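Local coordinates for haloacid dehalogenase domain protein hydrolase (Planctomyces limnophilus, PDB 4OVY) that probably acts as a metal-dependent hydrolase of the haloacid dehalogenase superfamily, perhaps a phosphatase, and binds calcium, at residues 36-41 with 224-229. Residues are numbered along the deposited sequence; the frame is centred on the assembly and turned at random.
Sequences ERIVTF and IGRRPV
Ile38 packs among Ile224, Arg226 and Pro228, one branch against Ile224 and Pro228, the other against Arg226. A chi1 of -57° puts CG1 beside the backbone N and thereby CG2 anti to it; CG2 lies 3.9 Å from Ile224 CD1 and 4.0 Å from Pro228 CB. On the other branch, CG1 packs 3.6 Å from Arg226 CD, the two chains crossing at about a right angle. Thr40 CG2 extends this buried apolar patch, 3.6 Å from Pro228 CG. Beside it the backbones are pinned where Val229 N donates to Ile38 O at 2.9 Å. An alanine at Ile38 would probably open a gap beside Ile224 CD1 and Pro228 CB and leave Arg226 CD without its apolar neighbour. The Glu36 end is looser and partly exposed: Arg226 NH2 lies near Glu36 CG but 5.1 Å from Glu36 OE2, no salt bridge; Arg226 NE instead forms a salt bridge with Glu181 of the second subunit. A water there donates to Glu36 O and Arg227 O, bridging the backbones. The contact joins strand 38-41 to the loop entering its parallel neighbour, strand 230-233, in the Rossmann-like core characteristic of the HAD fold, where the first strand leads into calcium ligands Asp42 and Asp44.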
ATOM      1  N   GLU A  36      12.762  -8.229   4.575  1.00 22.71           N
ATOM      2  CA  GLU A  36      13.306  -6.938   4.132  1.00 22.14           C
ATOM      3  C   GLU A  36      13.682  -6.901   2.642  1.00 20.64           C
ATOM      4  O   GLU A  36      14.079  -5.851   2.124  1.00 21.75           O
ATOM      5  CB  GLU A  36      14.531  -6.562   4.982  1.00 24.66           C
ATOM      6  CG  GLU A  36      14.204  -6.198   6.422  1.00 28.49           C
ATOM      7  CD  GLU A  36      15.444  -6.049   7.295  1.00 34.19           C
ATOM      8  OE1 GLU A  36      16.464  -5.480   6.844  1.00 38.03           O
ATOM      9  OE2 GLU A  36      15.403  -6.505   8.446  1.00 39.62           O
ATOM     10  N   ARG A  37      13.544  -8.030   1.950  1.00 19.30           N
ATOM     11  CA  ARG A  37      13.942  -8.134   0.544  1.00 19.54           C
ATOM     12  C   ARG A  37      12.903  -7.524  -0.395  1.00 20.39           C
ATOM     13  O   ARG A  37      12.161  -8.231  -1.077  1.00 21.60           O
ATOM     14  CB  ARG A  37      14.221  -9.588   0.179  1.00 20.11           C
ATOM     15  CG  ARG A  37      15.370 -10.177   0.982  1.00 20.46           C
ATOM     16  CD  ARG A  37      15.650 -11.616   0.593  1.00 20.90           C
ATOM     17  NE  ARG A  37      16.496 -12.241   1.597  1.00 22.14           N
ATOM     18  CZ  ARG A  37      16.729 -13.543   1.699  1.00 22.35           C
ATOM     19  NH1 ARG A  37      16.200 -14.407   0.835  1.00 20.29           N
ATOM     20  NH2 ARG A  37      17.504 -13.979   2.684  1.00 20.51           N
ATOM     21  N   ILE A  38      12.871  -6.198  -0.413  1.00 19.93           N
ATOM     22  CA  ILE A  38      11.943  -5.427  -1.234  1.00 19.32           C
ATOM     23  C   ILE A  38      12.714  -4.890  -2.426  1.00 19.53           C
ATOM     24  O   ILE A  38      13.787  -4.287  -2.259  1.00 20.05           O
ATOM     25  CB  ILE A  38      11.382  -4.215  -0.451  1.00 20.97           C
ATOM     26  CG1 ILE A  38      10.683  -4.657   0.839  1.00 22.36           C
ATOM     27  CG2 ILE A  38      10.461  -3.372  -1.327  1.00 22.03           C
ATOM     28  CD1 ILE A  38       9.656  -5.745   0.643  1.00 24.41           C
ATOM     29  N   VAL A  39      12.169  -5.106  -3.620  1.00 17.33           N
ATOM     30  CA  VAL A  39      12.729  -4.558  -4.853  1.00 18.21           C
ATOM     31  C   VAL A  39      11.644  -3.816  -5.628  1.00 17.63           C
ATOM     32  O   VAL A  39      10.522  -4.308  -5.755  1.00 17.30           O
ATOM     33  CB  VAL A  39      13.401  -5.643  -5.732  1.00 19.30           C
ATOM     34  CG1 VAL A  39      12.441  -6.766  -6.079  1.00 20.10           C
ATOM     35  CG2 VAL A  39      13.975  -5.031  -7.000  1.00 18.68           C
ATOM     36  N   THR A  40      11.987  -2.628  -6.128  1.00 17.56           N
ATOM     37  CA  THR A  40      11.041  -1.773  -6.837  1.00 16.69           C
ATOM     38  C   THR A  40      11.464  -1.551  -8.286  1.00 17.95           C
ATOM     39  O   THR A  40      12.637  -1.294  -8.578  1.00 21.10           O
ATOM     40  CB  THR A  40      10.862  -0.408  -6.141  1.00 16.99           C
ATOM     41  OG1 THR A  40      12.137   0.223  -5.957  1.00 17.69           O
ATOM     42  CG2 THR A  40      10.170  -0.573  -4.812  1.00 17.48           C
ATOM     43  N   PHE A  41      10.488  -1.653  -9.181  1.00 16.87           N
ATOM     44  CA  PHE A  41      10.676  -1.450 -10.611  1.00 18.30           C
ATOM     45  C   PHE A  41       9.751  -0.347 -11.103  1.00 18.47           C
ATOM     46  O   PHE A  41       8.563  -0.342 -10.790  1.00 17.35           O
ATOM     47  CB  PHE A  41      10.293  -2.717 -11.386  1.00 19.79           C
ATOM     48  CG  PHE A  41      11.185  -3.895 -11.119  1.00 19.57           C
ATOM     49  CD1 PHE A  41      10.967  -4.717 -10.023  1.00 20.98           C
ATOM     50  CD2 PHE A  41      12.227  -4.199 -11.981  1.00 21.73           C
ATOM     51  CE1 PHE A  41      11.790  -5.804  -9.779  1.00 21.79           C
ATOM     52  CE2 PHE A  41      13.055  -5.287 -11.738  1.00 24.45           C
ATOM     53  CZ  PHE A  41      12.830  -6.090 -10.640  1.00 22.41           C
ATOM     54  N   ILE A 224       4.843   0.873   1.273  1.00 17.90           N
ATOM     55  CA  ILE A 224       5.648  -0.292   1.681  1.00 18.26           C
ATOM     56  C   ILE A 224       6.124  -0.186   3.131  1.00 19.88           C
ATOM     57  O   ILE A 224       6.216  -1.197   3.839  1.00 19.14           O
ATOM     58  CB  ILE A 224       6.859  -0.509   0.748  1.00 19.12           C
ATOM     59  CG1 ILE A 224       6.408  -0.510  -0.723  1.00 20.45           C
ATOM     60  CG2 ILE A 224       7.578  -1.807   1.097  1.00 20.90           C
ATOM     61  CD1 ILE A 224       7.493  -0.840  -1.725  1.00 19.76           C
ATOM     62  N   GLY A 225       6.428   1.033   3.572  1.00 18.79           N
ATOM     63  CA  GLY A 225       6.946   1.257   4.913  1.00 20.74           C
ATOM     64  C   GLY A 225       8.377   0.802   5.107  1.00 21.43           C
ATOM     65  O   GLY A 225       8.817   0.620   6.241  1.00 22.78           O
ATOM     66  N   ARG A 226       9.098   0.618   4.004  1.00 20.37           N
ATOM     67  CA  ARG A 226      10.465   0.088   4.032  1.00 22.52           C
ATOM     68  C   ARG A 226      11.282   0.755   2.931  1.00 19.68           C
ATOM     69  O   ARG A 226      10.754   1.082   1.887  1.00 21.00           O
ATOM     70  CB  ARG A 226      10.471  -1.433   3.755  1.00 24.62           C
ATOM     71  CG  ARG A 226       9.739  -2.342   4.745  1.00 29.75           C
ATOM     72  CD  ARG A 226       9.736  -3.790   4.231  1.00 31.28           C
ATOM     73  NE  ARG A 226       9.149  -4.799   5.133  1.00 29.55           N
ATOM     74  CZ  ARG A 226       9.734  -5.268   6.237  1.00 33.47           C
ATOM     75  NH1 ARG A 226       9.125  -6.199   6.969  1.00 37.90           N
ATOM     76  NH2 ARG A 226      10.923  -4.809   6.625  1.00 33.20           N
ATOM     77  N   ARG A 227      12.580   0.920   3.151  1.00 20.23           N
ATOM     78  CA  ARG A 227      13.490   1.284   2.073  1.00 20.35           C
ATOM     79  C   ARG A 227      13.803   0.011   1.285  1.00 20.05           C
ATOM     80  O   ARG A 227      14.271  -0.967   1.874  1.00 20.12           O
ATOM     81  CB  ARG A 227      14.778   1.880   2.632  1.00 21.49           C
ATOM     82  CG  ARG A 227      15.703   2.461   1.572  1.00 22.23           C
ATOM     83  CD  ARG A 227      17.093   2.739   2.128  1.00 24.69           C
ATOM     84  NE  ARG A 227      17.055   3.553   3.340  1.00 28.81           N
ATOM     85  CZ  ARG A 227      17.147   4.886   3.395  1.00 34.22           C
ATOM     86  NH1 ARG A 227      17.100   5.487   4.573  1.00 36.97           N
ATOM     87  NH2 ARG A 227      17.294   5.629   2.298  1.00 37.83           N
ATOM     88  N   PRO A 228      13.546   0.006  -0.036  1.00 17.89           N
ATOM     89  CA  PRO A 228      13.912  -1.184  -0.821  1.00 18.40           C
ATOM     90  C   PRO A 228      15.420  -1.431  -0.823  1.00 18.87           C
ATOM     91  O   PRO A 228      16.200  -0.494  -0.656  1.00 18.15           O
ATOM     92  CB  PRO A 228      13.415  -0.850  -2.237  1.00 16.98           C
ATOM     93  CG  PRO A 228      12.353   0.197  -2.030  1.00 18.93           C
ATOM     94  CD  PRO A 228      12.823   0.997  -0.850  1.00 18.68           C
ATOM     95  N   VAL A 229      15.822  -2.683  -1.011  1.00 18.19           N
ATOM     96  CA  VAL A 229      17.245  -3.014  -1.117  1.00 18.03           C
ATOM     97  C   VAL A 229      17.735  -3.050  -2.567  1.00 17.39           C
ATOM     98  O   VAL A 229      18.938  -3.157  -2.821  1.00 19.42           O
ATOM     99  CB  VAL A 229      17.577  -4.339  -0.397  1.00 18.56           C
ATOM    100  CG1 VAL A 229      17.135  -4.262   1.061  1.00 22.53           C
ATOM    101  CG2 VAL A 229      16.941  -5.520  -1.111  1.00 19.21           C
TER
HETATM  102  O   HOH W   1      13.644  -3.304   2.973  1.00 25.51           O